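PDB 6XJ9: agarase from Pseudoalteromonas fuliginea, which probably hydrolyses glycosidic bonds in agarose and carries a carbohydrate-binding-module-like domain. Local coordinates for residues F89-E94 and A133-H138; Q104-I109 and A189-S194; A115-S120 and F171-G176. One frame throughout, in Å; residues are numbered along the deposited sequence.

Interaction 1 of 3, residues F89-E94 and A133-H138; sequences FNLAFE and AKLDGH
F89 and L135 meet with the leucine laid over one face of the ring: L135 CB is 4.0 Å from F89 CE2, and the two side chains slant across each other. F89 CG sits between the backbone N and the carbonyl carbon (chi1 69°), which stands the ring up beside the turn that leaves strand 128-134. D136 comes at the same ring with its CB, 3.8 Å from F89 CE1, the two side chains nearly at right angles; its carboxylate is taken by the backbone N of D88. L135 CD1 also reaches L91 CB, at 3.8 Å, so one methyl bridges F89 and L91. L91 and A133 form an antiparallel hydrogen-bonded pair, with L91 N to A133 O at 2.9 Å and nearly straight (173°). Past K134 the ladder frays: F89 O takes L135 N at 3.0 Å, and the bonds of F89 with D136 are weak. On the face of N90 and K134 the polar ends find partners beyond the pair, N90 in R209 and N211, K134 in D139. Strand 89-97 is thus held between strands 128-134 and 199-210, while L91 and L135 pack onto I109 of strand 103-111.

Interaction 2 of 3, residues Q104-I109 and A189-S194; sequences QIYLDI and AISVQS
Y106 lies under the amide of Q193, which stacks over one face of the phenol ring with the two planes only 10° apart. Q193 OE1 stands 3.9 Å above the ring plane, over its centre, and Q193 NE2 is 3.6 Å from Y106 CG. The extended glutamine chain runs over the ring, and the bond from Q193 NE2 to S191 OG (2.9 Å), nearly in the amide plane, helps set the rotation of the amide. Behind these groups runs a regular antiparallel ladder, in which Y106 with S191 and D108 with A189 are hydrogen-bonded pairs; A189 N to D108 O, at 2.7 Å, is the shortest of the four bonds. L107, I105 and I190 turn to the other face, where I190 CD1 meets L107 CD1 at 3.6 Å and I190 CG2 meets I105 CG2, the packing continuing onto F93 of strand 89-97. One water joins D108 OD1 (2.6 Å), Y106 O and S191 OG, and a second links D108 OD1 to Q193 NE2. D108 OD2 turns to T118 and N116. The strand pair is therefore amphipathic: aliphatic toward the core, and on its other face a hydrated polar network that steadies the amide over the tyrosine.

Interaction 3 of 3, residues A115-S120 and F171-G176; sequences ANYTRS and FISMWG
Two consecutive residues, M174 and W175, face the single residue T118, and both their backbone N-H groups bond to T118 O: M174 N at 2.9 Å and W175 N at 3.2 Å, the second on a lone pair. The extra residue shifts the antiparallel register by one between T118 and R119. Within the bulge T118 N returns a bond to W175 O, almost in line with that carbonyl (175°); past it S120 and I172 form a regular hydrogen-bonded pair.

Y117 stretches beneath the bulge because its CG is anti to the backbone N (chi1 -165°). W175 O stands 3.2 Å above one ring face, offset toward the rim, while S173 CB meets the ring at its edge and lies 3.2 Å from Y117 OH. The guanidinium of R119 is met on one face by Y117 CD2. Shortening Y117 to an alanine would probably open a gap under W175 O and beside S173 CB and leave the R119 guanidinium freer to turn.

On the face of T118 and W175, the indole slants across the threonine, with W175 NE1 3.5 Å from T118 CB; its first torsion (chi1 52°) brings the indole alongside T118. T118 OG1 is engaged by D108. M174, bent at its second and third torsions, carries CG to 3.8 Å from S120 CB. F171 sets CB against R119 CB and packs inward on I105, L107 and A133. At G176 the chain passes so close to N116 O and Y117 CA that a CB would clash, and its backbone angles also call for glycine. With two residues set against one, this is a classic beta bulge, here placed where the strand reaches a corner at W175 in the carbohydrate-binding-module-like domain.

In the fold
All three interactions are antiparallel strand pairings within the carbohydrate-binding-module-like domain. Strand 103-111 forms one side of interaction 2 and pairs through L107 N and R119 O with strand 116-123 of interaction 3, so these two contacts share neighbouring strands. Interaction 1 is joined to interaction 3 in two ways: strands 128-134 and 169-174 run parallel as neighbours, and the R119 side chain lies against A133 and K134. Interactions 1 and 2 are largely buried, whereas interaction 3 is only partly so, with W175 and G176 exposed. Chemistry follows position: aliphatic and aromatic packing dominates interaction 1, interaction 2 adds ordered water, and interaction 3 combines a bulge with aromatic side chains.

Interaction 1 of 3, residues F89-E94 and A133-H138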
loop_
_atom_site.group_PDB
_atom_site.type_symbol
_atom_site.label_atom_id
_atom_site.label_comp_id
_atom_site.label_asym_id
_atom_site.label_seq_id
_atom_site.Cartn_x
_atom_site.Cartn_y
_atom_site.Cartn_z
ATOM N N PHE A 89 -5.839 -34.481 -11.530
ATOM C CA PHE A 89 -4.585 -34.159 -10.869
ATOM C C PHE A 89 -4.126 -32.754 -11.251
ATOM O O PHE A 89 -4.631 -32.172 -12.206
ATOM C CB PHE A 89 -3.526 -35.218 -11.192
ATOM C CG PHE A 89 -3.036 -35.243 -12.619
ATOM C CD1 PHE A 89 -3.814 -35.781 -13.634
ATOM C CD2 PHE A 89 -1.772 -34.767 -12.942
ATOM C CE1 PHE A 89 -3.357 -35.800 -14.944
ATOM C CE2 PHE A 89 -1.309 -34.804 -14.250
ATOM C CZ PHE A 89 -2.100 -35.321 -15.250
ATOM N N ASN A 90 -3.144 -32.244 -10.497
ATOM C CA ASN A 90 -2.563 -30.935 -10.751
ATOM C C ASN A 90 -1.039 -31.014 -10.683
ATOM O O ASN A 90 -0.470 -31.922 -10.076
ATOM C CB ASN A 90 -3.109 -29.865 -9.797
ATOM C CG ASN A 90 -2.785 -30.139 -8.346
ATOM O OD1 ASN A 90 -1.706 -29.793 -7.872
ATOM N ND2 ASN A 90 -3.718 -30.749 -7.628
ATOM N N LEU A 91 -0.407 -30.028 -11.318
ATOM C CA LEU A 91 1.030 -29.834 -11.313
ATOM C C LEU A 91 1.338 -28.663 -10.378
ATOM O O LEU A 91 0.781 -27.574 -10.538
ATOM C CB LEU A 91 1.446 -29.533 -12.758
ATOM C CG LEU A 91 2.877 -29.036 -12.969
ATOM C CD1 LEU A 91 3.893 -30.092 -12.559
ATOM C CD2 LEU A 91 3.082 -28.634 -14.424
ATOM N N ALA A 92 2.217 -28.899 -9.398
ATOM C CA ALA A 92 2.385 -27.955 -8.303
ATOM C C ALA A 92 3.847 -27.548 -8.175
ATOM O O ALA A 92 4.738 -28.394 -8.275
ATOM C CB ALA A 92 1.887 -28.583 -7.029
ATOM N N PHE A 93 4.073 -26.251 -7.937
ATOM C CA PHE A 93 5.406 -25.704 -7.745
ATOM C C PHE A 93 5.489 -25.040 -6.375
ATOM O O PHE A 93 4.640 -24.225 -6.021
ATOM C CB PHE A 93 5.723 -24.666 -8.827
ATOM C CG PHE A 93 5.671 -25.157 -10.253
ATOM C CD1 PHE A 93 4.458 -25.383 -10.888
ATOM C CD2 PHE A 93 6.836 -25.378 -10.974
ATOM C CE1 PHE A 93 4.410 -25.822 -12.205
ATOM C CE2 PHE A 93 6.786 -25.819 -12.291
ATOM C CZ PHE A 93 5.574 -26.040 -12.906
ATOM N N GLU A 94 6.529 -25.381 -5.610
ATOM C CA GLU A 94 6.787 -24.700 -4.354
ATOM C C GLU A 94 7.864 -23.642 -4.582
ATOM O O GLU A 94 9.009 -23.983 -4.890
ATOM C CB GLU A 94 7.193 -25.698 -3.273
ATOM C CG GLU A 94 6.017 -26.226 -2.483
ATOM C CD GLU A 94 6.443 -26.993 -1.245
ATOM O OE1 GLU A 94 6.990 -28.106 -1.408
ATOM O OE2 GLU A 94 6.258 -26.462 -0.131
ATOM N N ALA A 133 -1.540 -25.824 -11.084
ATOM C CA ALA A 133 -2.296 -25.774 -12.318
ATOM C C ALA A 133 -2.932 -27.143 -12.540
ATOM O O ALA A 133 -2.217 -28.134 -12.668
ATOM C CB ALA A 133 -1.358 -25.408 -13.444
ATOM N N LYS A 134 -4.270 -27.191 -12.549
ATOM C CA LYS A 134 -5.005 -28.429 -12.775
ATOM C C LYS A 134 -4.781 -28.863 -14.218
ATOM O O LYS A 134 -4.946 -28.064 -15.135
ATOM C CB LYS A 134 -6.511 -28.235 -12.553
ATOM C CG LYS A 134 -6.976 -28.092 -11.107
ATOM C CD LYS A 134 -8.433 -27.659 -10.991
ATOM C CE LYS A 134 -8.705 -26.301 -11.596
ATOM N NZ LYS A 134 -9.806 -25.572 -10.920
ATOM N N LEU A 135 -4.395 -30.129 -14.409
ATOM C CA LEU A 135 -4.106 -30.619 -15.748
ATOM C C LEU A 135 -5.255 -31.489 -16.244
ATOM O O LEU A 135 -5.398 -31.689 -17.445
ATOM C CB LEU A 135 -2.762 -31.363 -15.748
ATOM C CG LEU A 135 -1.539 -30.455 -15.590
ATOM C CD1 LEU A 135 -0.230 -31.228 -15.683
ATOM C CD2 LEU A 135 -1.567 -29.328 -16.608
ATOM N N ASP A 136 -6.075 -31.975 -15.306
ATOM C CA ASP A 136 -7.191 -32.862 -15.603
ATOM C C ASP A 136 -8.176 -32.819 -14.439
ATOM O O ASP A 136 -7.769 -32.713 -13.286
ATOM C CB ASP A 136 -6.719 -34.300 -15.851
ATOM C CG ASP A 136 -7.856 -35.298 -16.039
ATOM O OD1 ASP A 136 -8.363 -35.412 -17.170
ATOM O OD2 ASP A 136 -8.230 -35.948 -15.044
ATOM N N GLY A 137 -9.470 -32.893 -14.765
ATOM C CA GLY A 137 -10.514 -33.010 -13.759
ATOM C C GLY A 137 -11.131 -31.660 -13.401
ATOM O O GLY A 137 -10.706 -30.620 -13.908
ATOM N N HIS A 138 -12.140 -31.704 -12.518
ATOM C CA HIS A 138 -12.796 -30.512 -11.996
ATOM C C HIS A 138 -13.423 -29.713 -13.141
ATOM O O HIS A 138 -14.139 -30.281 -13.965
ATOM C CB HIS A 138 -11.847 -29.740 -11.056
ATOM C CG HIS A 138 -11.612 -30.417 -9.744
ATOM N ND1 HIS A 138 -11.283 -29.718 -8.599
ATOM C CD2 HIS A 138 -11.674 -31.719 -9.379
ATOM C CE1 HIS A 138 -11.138 -30.560 -7.593
ATOM N NE2 HIS A 138 -11.375 -31.796 -8.041
#

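Interaction 2 of 3, residues Q104-I109 and A189-S194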
loop_
_atom_site.group_PDB
_atom_site.type_symbol
_atom_site.label_atom_id
_atom_site.label_comp_id
_atom_site.label_asym_id
_atom_site.label_seq_id
_atom_site.Cartn_x
_atom_site.Cartn_y
_atom_site.Cartn_z
ATOM N N GLN A 104 5.872 -11.943 -12.023
ATOM C CA GLN A 104 4.877 -12.647 -12.806
ATOM C C GLN A 104 5.606 -13.674 -13.661
ATOM O O GLN A 104 6.301 -13.309 -14.609
ATOM C CB GLN A 104 4.081 -11.684 -13.698
ATOM C CG GLN A 104 3.058 -12.396 -14.571
ATOM C CD GLN A 104 2.179 -11.454 -15.355
ATOM O OE1 GLN A 104 2.382 -10.244 -15.370
ATOM N NE2 GLN A 104 1.187 -12.008 -16.023
ATOM N N ILE A 105 5.430 -14.954 -13.311
ATOM C CA ILE A 105 5.987 -16.036 -14.114
ATOM C C ILE A 105 4.941 -16.491 -15.128
ATOM O O ILE A 105 3.738 -16.421 -14.884
ATOM C CB ILE A 105 6.490 -17.206 -13.241
ATOM C CG1 ILE A 105 5.392 -17.733 -12.310
ATOM C CG2 ILE A 105 7.734 -16.808 -12.466
ATOM C CD1 ILE A 105 5.780 -18.956 -11.513
ATOM N N TYR A 106 5.431 -16.918 -16.288
ATOM C CA TYR A 106 4.609 -17.575 -17.281
ATOM C C TYR A 106 4.980 -19.051 -17.249
ATOM O O TYR A 106 6.166 -19.388 -17.237
ATOM C CB TYR A 106 4.848 -16.937 -18.652
ATOM C CG TYR A 106 4.291 -15.539 -18.768
ATOM C CD1 TYR A 106 4.989 -14.450 -18.265
ATOM C CD2 TYR A 106 3.064 -15.308 -19.376
ATOM C CE1 TYR A 106 4.476 -13.161 -18.357
ATOM C CE2 TYR A 106 2.544 -14.024 -19.489
ATOM C CZ TYR A 106 3.249 -12.949 -18.962
ATOM O OH TYR A 106 2.744 -11.677 -19.059
ATOM N N LEU A 107 3.948 -19.904 -17.193
ATOM C CA LEU A 107 4.136 -21.341 -17.177
ATOM C C LEU A 107 3.621 -21.898 -18.499
ATOM O O LEU A 107 2.416 -21.889 -18.752
ATOM C CB LEU A 107 3.404 -21.932 -15.965
ATOM C CG LEU A 107 3.188 -23.446 -15.976
ATOM C CD1 LEU A 107 4.514 -24.187 -15.980
ATOM C CD2 LEU A 107 2.350 -23.874 -14.776
ATOM N N ASP A 108 4.560 -22.327 -19.350
ATOM C CA ASP A 108 4.221 -22.938 -20.624
ATOM C C ASP A 108 4.538 -24.430 -20.566
ATOM O O ASP A 108 5.637 -24.824 -20.183
ATOM C CB ASP A 108 4.913 -22.255 -21.801
ATOM C CG ASP A 108 4.368 -20.870 -22.066
ATOM O OD1 ASP A 108 4.758 -19.936 -21.332
ATOM O OD2 ASP A 108 3.552 -20.744 -22.992
ATOM N N ILE A 109 3.525 -25.234 -20.894
ATOM C CA ILE A 109 3.644 -26.680 -21.002
ATOM C C ILE A 109 3.360 -27.051 -22.458
ATOM O O ILE A 109 2.361 -26.613 -23.027
ATOM C CB ILE A 109 2.692 -27.374 -20.008
ATOM C CG1 ILE A 109 2.868 -26.843 -18.581
ATOM C CG2 ILE A 109 2.853 -28.888 -20.063
ATOM C CD1 ILE A 109 1.717 -27.162 -17.647
ATOM N N ALA A 189 8.116 -24.923 -19.061
ATOM C CA ALA A 189 8.918 -23.703 -19.079
ATOM C C ALA A 189 8.374 -22.686 -18.073
ATOM O O ALA A 189 7.183 -22.400 -18.053
ATOM C CB ALA A 189 8.940 -23.128 -20.479
ATOM N N ILE A 190 9.269 -22.115 -17.259
ATOM C CA ILE A 190 8.943 -20.981 -16.409
ATOM C C ILE A 190 9.706 -19.779 -16.954
ATOM O O ILE A 190 10.934 -19.802 -16.944
ATOM C CB ILE A 190 9.318 -21.259 -14.933
ATOM C CG1 ILE A 190 8.590 -22.476 -14.347
ATOM C CG2 ILE A 190 9.143 -20.011 -14.064
ATOM C CD1 ILE A 190 7.082 -22.331 -14.249
ATOM N N SER A 191 8.978 -18.740 -17.416
ATOM C CA SER A 191 9.617 -17.581 -18.027
ATOM C C SER A 191 9.218 -16.263 -17.358
ATOM O O SER A 191 8.181 -16.168 -16.696
ATOM C CB SER A 191 9.400 -17.525 -19.528
ATOM O OG SER A 191 8.026 -17.361 -19.851
ATOM N N VAL A 192 10.085 -15.257 -17.544
ATOM C CA VAL A 192 9.838 -13.865 -17.191
ATOM C C VAL A 192 9.893 -13.050 -18.484
ATOM O O VAL A 192 10.777 -13.274 -19.311
ATOM C CB VAL A 192 10.857 -13.402 -16.134
ATOM C CG1 VAL A 192 10.838 -11.897 -15.909
ATOM C CG2 VAL A 192 10.655 -14.146 -14.815
ATOM N N GLN A 193 8.921 -12.138 -18.669
ATOM C CA GLN A 193 8.675 -11.536 -19.973
ATOM C C GLN A 193 8.477 -10.029 -19.839
ATOM O O GLN A 193 7.691 -9.569 -19.011
ATOM C CB GLN A 193 7.475 -12.202 -20.652
ATOM C CG GLN A 193 7.721 -13.669 -20.994
ATOM C CD GLN A 193 6.553 -14.335 -21.681
ATOM O OE1 GLN A 193 5.676 -13.682 -22.248
ATOM N NE2 GLN A 193 6.528 -15.655 -21.611
ATOM N N SER A 194 9.217 -9.283 -20.668
ATOM C CA SER A 194 9.155 -7.827 -20.757
ATOM C C SER A 194 8.973 -7.180 -19.387
ATOM O O SER A 194 7.919 -6.606 -19.106
ATOM C CB SER A 194 8.062 -7.386 -21.700
ATOM O OG SER A 194 8.229 -7.997 -22.963
HETATM O O HOH W 1 7.105 -11.345 -16.505
HETATM O O HOH W 2 7.025 -19.977 -20.060
HETATM O O HOH W 3 4.478 -17.496 -22.713
#

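Interaction 3 of 3, residues A115-S120 and F171-G176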
loop_
_atom_site.group_PDB
_atom_site.type_symbol
_atom_site.label_atom_id
_atom_site.label_comp_id
_atom_site.label_asym_id
_atom_site.label_seq_id
_atom_site.Cartn_x
_atom_site.Cartn_y
_atom_site.Cartn_z
ATOM N N ALA A 115 1.828 -28.681 -29.531
ATOM C CA ALA A 115 0.843 -27.831 -28.882
ATOM C C ALA A 115 1.456 -27.231 -27.617
ATOM O O ALA A 115 2.316 -27.850 -26.995
ATOM C CB ALA A 115 -0.403 -28.621 -28.566
ATOM N N ASN A 116 1.012 -26.019 -27.256
ATOM C CA ASN A 116 1.546 -25.307 -26.103
ATOM C C ASN A 116 0.401 -24.609 -25.378
ATOM O O ASN A 116 -0.555 -24.169 -26.012
ATOM C CB ASN A 116 2.651 -24.332 -26.519
ATOM C CG ASN A 116 3.286 -23.609 -25.348
ATOM O OD1 ASN A 116 4.171 -24.147 -24.689
ATOM N ND2 ASN A 116 2.842 -22.390 -25.080
ATOM N N TYR A 117 0.495 -24.531 -24.044
ATOM C CA TYR A 117 -0.447 -23.725 -23.279
ATOM C C TYR A 117 0.277 -22.864 -22.246
ATOM O O TYR A 117 1.180 -23.342 -21.567
ATOM C CB TYR A 117 -1.537 -24.568 -22.616
ATOM C CG TYR A 117 -2.691 -23.727 -22.132
ATOM C CD1 TYR A 117 -3.626 -23.232 -23.029
ATOM C CD2 TYR A 117 -2.829 -23.384 -20.792
ATOM C CE1 TYR A 117 -4.683 -22.438 -22.612
ATOM C CE2 TYR A 117 -3.880 -22.588 -20.359
ATOM C CZ TYR A 117 -4.811 -22.121 -21.272
ATOM O OH TYR A 117 -5.855 -21.336 -20.883
ATOM N N THR A 118 -0.191 -21.612 -22.112
ATOM C CA THR A 118 0.391 -20.603 -21.239
ATOM C C THR A 118 -0.525 -20.331 -20.043
ATOM O O THR A 118 -1.686 -19.963 -20.223
ATOM C CB THR A 118 0.627 -19.304 -22.019
ATOM O OG1 THR A 118 1.397 -19.606 -23.185
ATOM C CG2 THR A 118 1.311 -18.235 -21.193
ATOM N N ARG A 119 0.025 -20.508 -18.830
ATOM C CA ARG A 119 -0.568 -20.040 -17.580
ATOM C C ARG A 119 0.368 -18.992 -16.967
ATOM O O ARG A 119 1.509 -18.870 -17.404
ATOM C CB ARG A 119 -0.812 -21.216 -16.629
ATOM C CG ARG A 119 -1.824 -22.242 -17.127
ATOM C CD ARG A 119 -1.710 -23.576 -16.411
ATOM N NE ARG A 119 -2.794 -24.484 -16.781
ATOM C CZ ARG A 119 -2.713 -25.474 -17.670
ATOM N NH1 ARG A 119 -1.584 -25.717 -18.320
ATOM N NH2 ARG A 119 -3.776 -26.216 -17.913
ATOM N N SER A 120 -0.120 -18.209 -15.988
ATOM C CA SER A 120 0.667 -17.149 -15.369
ATOM C C SER A 120 0.232 -16.916 -13.922
ATOM O O SER A 120 -0.934 -17.075 -13.583
ATOM C CB SER A 120 0.586 -15.867 -16.172
ATOM O OG SER A 120 1.471 -14.887 -15.640
ATOM N N PHE A 171 -2.555 -21.041 -10.710
ATOM C CA PHE A 171 -2.125 -20.319 -11.900
ATOM C C PHE A 171 -3.354 -19.839 -12.667
ATOM O O PHE A 171 -4.387 -20.513 -12.687
ATOM C CB PHE A 171 -1.285 -21.213 -12.820
ATOM C CG PHE A 171 0.174 -21.351 -12.454
ATOM C CD1 PHE A 171 0.596 -22.335 -11.569
ATOM C CD2 PHE A 171 1.127 -20.511 -13.008
ATOM C CE1 PHE A 171 1.938 -22.476 -11.248
ATOM C CE2 PHE A 171 2.471 -20.661 -12.695
ATOM C CZ PHE A 171 2.872 -21.638 -11.808
ATOM N N ILE A 172 -3.217 -18.677 -13.320
ATOM C CA ILE A 172 -4.260 -18.152 -14.192
ATOM C C ILE A 172 -4.058 -18.702 -15.601
ATOM O O ILE A 172 -2.995 -18.523 -16.197
ATOM C CB ILE A 172 -4.255 -16.607 -14.174
ATOM C CG1 ILE A 172 -4.301 -16.036 -12.751
ATOM C CG2 ILE A 172 -5.366 -16.053 -15.043
ATOM C CD1 ILE A 172 -5.477 -16.513 -11.914
ATOM N N SER A 173 -5.100 -19.361 -16.136
ATOM C CA SER A 173 -5.066 -19.843 -17.510
ATOM C C SER A 173 -5.114 -18.656 -18.471
ATOM O O SER A 173 -6.029 -17.846 -18.406
ATOM C CB SER A 173 -6.196 -20.815 -17.766
ATOM O OG SER A 173 -6.143 -21.886 -16.836
ATOM N N MET A 174 -4.120 -18.553 -19.362
ATOM C CA MET A 174 -3.996 -17.372 -20.199
ATOM C C MET A 174 -4.423 -17.668 -21.638
ATOM O O MET A 174 -5.370 -17.056 -22.126
ATOM C CB MET A 174 -2.577 -16.795 -20.151
ATOM C CG MET A 174 -2.083 -16.492 -18.738
ATOM S SD MET A 174 -2.925 -15.111 -17.894
ATOM C CE MET A 174 -2.164 -13.692 -18.682
ATOM N N TRP A 175 -3.727 -18.586 -22.325
ATOM C CA TRP A 175 -3.997 -18.833 -23.736
ATOM C C TRP A 175 -3.162 -19.997 -24.265
ATOM O O TRP A 175 -2.209 -20.435 -23.619
ATOM C CB TRP A 175 -3.739 -17.567 -24.564
ATOM C CG TRP A 175 -2.386 -16.986 -24.304
ATOM C CD1 TRP A 175 -1.176 -17.530 -24.628
ATOM C CD2 TRP A 175 -2.102 -15.755 -23.624
ATOM N NE1 TRP A 175 -0.158 -16.718 -24.206
ATOM C CE2 TRP A 175 -0.696 -15.620 -23.589
ATOM C CE3 TRP A 175 -2.895 -14.753 -23.053
ATOM C CZ2 TRP A 175 -0.069 -14.529 -22.989
ATOM C CZ3 TRP A 175 -2.272 -13.671 -22.468
ATOM C CH2 TRP A 175 -0.880 -13.564 -22.439
ATOM N N GLY A 176 -3.525 -20.457 -25.472
ATOM C CA GLY A 176 -2.866 -21.562 -26.153
ATOM C C GLY A 176 -3.831 -22.715 -26.431
ATOM O O GLY A 176 -5.048 -22.523 -26.442
#